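Local structure of Lmo1499 protein (Listeria monocytogenes, 4IIW) at residues 60-71 against 87-97. The protein probably cleaves nascent peptidoglycan strands as an endolytic transglycosylase, thereby terminating their elongation. Residues are numbered along the deposited sequence; the frame is centred on the assembly and turned at random.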
loop_
_atom_site.group_PDB
_atom_site.type_symbol
_atom_site.label_atom_id
_atom_site.label_comp_id
_atom_site.label_asym_id
_atom_site.label_seq_id
_atom_site.Cartn_x
_atom_site.Cartn_y
_atom_site.Cartn_z
ATOM N N LYS B 60 -5.304 20.046 8.475
ATOM C CA LYS B 60 -3.947 19.682 8.872
ATOM C C LYS B 60 -3.884 18.658 9.989
ATOM O O LYS B 60 -3.007 18.720 10.827
ATOM C CB LYS B 60 -3.154 20.937 9.249
ATOM C CG LYS B 60 -3.062 21.941 8.138
ATOM C CD LYS B 60 -2.556 23.260 8.664
ATOM C CE LYS B 60 -2.574 24.337 7.591
ATOM N NZ LYS B 60 -2.291 25.696 8.174
ATOM N N VAL B 61 -4.823 17.727 9.998
ATOM C CA VAL B 61 -4.828 16.656 10.987
ATOM C C VAL B 61 -4.042 15.497 10.376
ATOM O O VAL B 61 -3.380 14.731 11.071
ATOM C CB VAL B 61 -6.264 16.210 11.325
ATOM C CG1 VAL B 61 -6.256 14.986 12.236
ATOM C CG2 VAL B 61 -7.044 17.362 11.927
ATOM N N ILE B 62 -4.179 15.335 9.071
ATOM C CA ILE B 62 -3.403 14.367 8.363
ATOM C C ILE B 62 -2.648 15.129 7.280
ATOM O O ILE B 62 -2.908 16.314 7.006
ATOM C CB ILE B 62 -4.233 13.221 7.763
ATOM C CG1 ILE B 62 -5.056 13.691 6.562
ATOM C CG2 ILE B 62 -5.102 12.558 8.848
ATOM C CD1 ILE B 62 -5.947 12.627 6.009
ATOM N N ASN B 63 -1.708 14.426 6.673
ATOM C CA ASN B 63 -0.831 14.975 5.661
ATOM C C ASN B 63 -1.357 14.773 4.238
ATOM O O ASN B 63 -1.282 15.672 3.429
ATOM C CB ASN B 63 0.519 14.271 5.837
ATOM C CG ASN B 63 1.603 14.818 4.955
ATOM O OD1 ASN B 63 2.492 15.550 5.434
ATOM N ND2 ASN B 63 1.570 14.450 3.651
ATOM N N ASN B 64 -1.964 13.619 3.979
ATOM C CA ASN B 64 -2.348 13.221 2.640
ATOM C C ASN B 64 -3.716 12.544 2.597
ATOM O O ASN B 64 -3.911 11.478 3.172
ATOM C CB ASN B 64 -1.246 12.259 2.181
ATOM C CG ASN B 64 -1.365 11.832 0.749
ATOM O OD1 ASN B 64 -2.312 11.148 0.373
ATOM N ND2 ASN B 64 -0.348 12.166 -0.049
ATOM N N ALA B 65 -4.664 13.183 1.923
ATOM C CA ALA B 65 -6.023 12.673 1.805
ATOM C C ALA B 65 -6.092 11.265 1.128
ATOM O O ALA B 65 -6.827 10.383 1.596
ATOM C CB ALA B 65 -6.889 13.688 1.073
ATOM N N SER B 66 -5.327 11.053 0.067
ATOM C CA SER B 66 -5.291 9.738 -0.622
ATOM C C SER B 66 -4.933 8.568 0.286
ATOM O O SER B 66 -5.590 7.504 0.278
ATOM C CB SER B 66 -4.236 9.734 -1.717
ATOM O OG SER B 66 -4.521 10.727 -2.664
ATOM N N ILE B 67 -3.846 8.752 1.021
ATOM C CA ILE B 67 -3.337 7.725 1.898
ATOM C C ILE B 67 -4.375 7.406 2.996
ATOM O O ILE B 67 -4.569 6.245 3.380
ATOM C CB ILE B 67 -1.974 8.131 2.417
ATOM C CG1 ILE B 67 -0.976 8.043 1.246
ATOM C CG2 ILE B 67 -1.570 7.247 3.570
ATOM C CD1 ILE B 67 0.391 8.756 1.442
ATOM N N PHE B 68 -5.089 8.417 3.452
ATOM C CA PHE B 68 -6.135 8.185 4.426
ATOM C C PHE B 68 -7.311 7.411 3.791
ATOM O O PHE B 68 -7.880 6.536 4.416
ATOM C CB PHE B 68 -6.600 9.507 5.003
ATOM C CG PHE B 68 -7.565 9.366 6.126
ATOM C CD1 PHE B 68 -8.929 9.371 5.891
ATOM C CD2 PHE B 68 -7.114 9.242 7.421
ATOM C CE1 PHE B 68 -9.832 9.225 6.932
ATOM C CE2 PHE B 68 -8.015 9.104 8.466
ATOM C CZ PHE B 68 -9.380 9.103 8.214
ATOM N N SER B 69 -7.686 7.745 2.563
ATOM C CA SER B 69 -8.758 7.030 1.893
ATOM C C SER B 69 -8.391 5.567 1.735
ATOM O O SER B 69 -9.247 4.681 1.877
ATOM C CB SER B 69 -9.051 7.613 0.517
ATOM O OG SER B 69 -9.644 8.884 0.655
ATOM N N PHE B 70 -7.120 5.317 1.440
ATOM C CA PHE B 70 -6.649 3.958 1.274
ATOM C C PHE B 70 -6.740 3.209 2.597
ATOM O O PHE B 70 -7.110 2.056 2.626
ATOM C CB PHE B 70 -5.201 3.946 0.752
ATOM C CG PHE B 70 -4.646 2.564 0.565
ATOM C CD1 PHE B 70 -4.902 1.848 -0.592
ATOM C CD2 PHE B 70 -3.874 1.973 1.550
ATOM C CE1 PHE B 70 -4.407 0.580 -0.748
ATOM C CE2 PHE B 70 -3.373 0.703 1.388
ATOM C CZ PHE B 70 -3.637 0.010 0.246
ATOM N N TYR B 71 -6.411 3.871 3.698
ATOM C CA TYR B 71 -6.471 3.206 5.000
ATOM C C TYR B 71 -7.886 2.726 5.283
ATOM O O TYR B 71 -8.117 1.559 5.683
ATOM C CB TYR B 71 -6.019 4.153 6.108
ATOM C CG TYR B 71 -6.041 3.527 7.466
ATOM C CD1 TYR B 71 -7.229 3.365 8.155
ATOM C CD2 TYR B 71 -4.868 3.118 8.080
ATOM C CE1 TYR B 71 -7.255 2.791 9.405
ATOM C CE2 TYR B 71 -4.876 2.545 9.331
ATOM C CZ TYR B 71 -6.071 2.379 9.996
ATOM O OH TYR B 71 -6.094 1.793 11.255
ATOM N N LEU B 87 -9.892 16.497 17.044
ATOM C CA LEU B 87 -8.782 15.676 16.628
ATOM C C LEU B 87 -7.499 16.458 16.830
ATOM O O LEU B 87 -7.507 17.680 16.946
ATOM C CB LEU B 87 -8.935 15.316 15.142
ATOM C CG LEU B 87 -10.276 14.698 14.727
ATOM C CD1 LEU B 87 -10.364 14.566 13.227
ATOM C CD2 LEU B 87 -10.495 13.347 15.407
ATOM N N SER B 88 -6.397 15.736 16.852
ATOM C CA SER B 88 -5.092 16.322 17.044
ATOM C C SER B 88 -4.203 15.954 15.849
ATOM O O SER B 88 -4.385 14.895 15.250
ATOM C CB SER B 88 -4.504 15.771 18.340
ATOM O OG SER B 88 -3.228 16.312 18.592
ATOM N N PRO B 89 -3.261 16.834 15.468
ATOM C CA PRO B 89 -2.398 16.386 14.393
ATOM C C PRO B 89 -1.474 15.290 14.926
ATOM O O PRO B 89 -1.223 15.211 16.127
ATOM C CB PRO B 89 -1.608 17.647 13.995
ATOM C CG PRO B 89 -1.998 18.718 14.969
ATOM C CD PRO B 89 -2.787 18.088 16.067
ATOM N N ALA B 90 -1.009 14.431 14.036
ATOM C CA ALA B 90 -0.141 13.315 14.408
ATOM C C ALA B 90 -0.901 12.240 15.189
ATOM O O ALA B 90 -0.302 11.236 15.587
ATOM C CB ALA B 90 1.081 13.795 15.189
HETATM N N MSE B 91 -2.201 12.466 15.416
HETATM C CA MSE B 91 -3.070 11.497 16.071
HETATM C C MSE B 91 -3.040 10.282 15.159
HETATM O O MSE B 91 -3.256 10.388 13.953
HETATM C CB MSE B 91 -4.500 12.056 16.228
HETATM C CG MSE B 91 -5.572 11.072 16.741
HETATM SE SE MSE B 91 -7.332 11.888 17.182
HETATM C CE MSE B 91 -6.770 12.850 18.767
ATOM N N ASN B 92 -2.703 9.143 15.735
ATOM C CA ASN B 92 -2.618 7.904 15.012
ATOM C C ASN B 92 -3.884 7.718 14.179
ATOM O O ASN B 92 -4.981 7.936 14.678
ATOM C CB ASN B 92 -2.450 6.753 16.006
ATOM C CG ASN B 92 -2.496 5.410 15.341
ATOM O OD1 ASN B 92 -3.471 4.669 15.507
ATOM N ND2 ASN B 92 -1.476 5.104 14.520
ATOM N N THR B 93 -3.720 7.315 12.918
ATOM C CA THR B 93 -4.830 7.116 11.987
ATOM C C THR B 93 -5.927 6.224 12.556
ATOM O O THR B 93 -7.118 6.459 12.330
ATOM C CB THR B 93 -4.323 6.457 10.658
ATOM O OG1 THR B 93 -3.135 7.117 10.223
ATOM C CG2 THR B 93 -5.395 6.489 9.542
ATOM N N ASP B 94 -5.525 5.181 13.274
ATOM C CA ASP B 94 -6.489 4.250 13.866
ATOM C C ASP B 94 -7.409 4.962 14.840
ATOM O O ASP B 94 -8.604 4.689 14.864
ATOM C CB ASP B 94 -5.787 3.113 14.608
ATOM C CG ASP B 94 -6.760 2.068 15.111
ATOM O OD1 ASP B 94 -7.615 1.621 14.298
ATOM O OD2 ASP B 94 -6.669 1.685 16.312
ATOM N N GLN B 95 -6.856 5.850 15.659
ATOM C CA GLN B 95 -7.672 6.577 16.620
ATOM C C GLN B 95 -8.636 7.488 15.902
ATOM O O GLN B 95 -9.796 7.582 16.295
ATOM C CB GLN B 95 -6.832 7.422 17.564
ATOM C CG GLN B 95 -5.871 6.626 18.416
ATOM C CD GLN B 95 -5.044 7.522 19.312
ATOM O OE1 GLN B 95 -3.806 7.496 19.261
ATOM N NE2 GLN B 95 -5.723 8.371 20.108
ATOM N N ILE B 96 -8.174 8.155 14.845
ATOM C CA ILE B 96 -9.040 9.086 14.147
ATOM C C ILE B 96 -10.252 8.334 13.681
ATOM O O ILE B 96 -11.377 8.651 14.047
ATOM C CB ILE B 96 -8.376 9.747 12.943
ATOM C CG1 ILE B 96 -7.158 10.569 13.378
ATOM C CG2 ILE B 96 -9.362 10.654 12.263
ATOM C CD1 ILE B 96 -6.296 11.082 12.220
ATOM N N VAL B 97 -9.993 7.291 12.907
ATOM C CA VAL B 97 -11.030 6.460 12.320
ATOM C C VAL B 97 -11.936 5.852 13.379
ATOM O O VAL B 97 -13.140 5.805 13.216
ATOM C CB VAL B 97 -10.361 5.391 11.443
ATOM C CG1 VAL B 97 -11.355 4.355 10.938
ATOM C CG2 VAL B 97 -9.643 6.091 10.295
HETATM O O HOH W 1 -0.485 14.609 10.921
#
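Lys-60 and Val-61 meet the turn around Pro-89 in a LysM-like beta-alpha-alpha-beta unit, where helix 93-102, following the second strand, packs beside helix 65-75. Lys-60 ends helix 49-58 in a Schellman motif and lays its O 3.6 Å from Pro-89 CB. In the type II turn from Ser-88 to Met-91, Pro-89 suits the first central position, its ring fixing phi near -70°, and Ala-90 takes the positive phi of the second. One water joins the backbones, donating to Val-61 O (2.9 Å) and accepting from Ala-90 N (3.2 Å); Asn-76 of a second subunit also bonds Val-61 O. Val-61 has CG1 anti to its N (chi1 173°), 3.9 Å from Ile-96 CD1. Beta-branched like Val-61, Ile-62 sets CG2 on the same CD1, making a buried apolar patch close to the backbone. Asn-64 caps helix 65-75, its OD1 accepting from Ile-67 N. Phe-68, backed by Leu-56 of helix 49-58, brings CZ within 3.7 Å of Val-97 CG2. Tyr-71 is buried between the helices, its broad ring offering a face to a methyl while its OH comes 3.4 Å from Asp-94 OD1. Threonine's branched CB suits Thr-93: OG1 bonds Tyr-74 O of the second subunit, and CG2 makes a CH-pi contact over the Tyr-71 ring, 3.7 Å from its centroid and 12° off the normal.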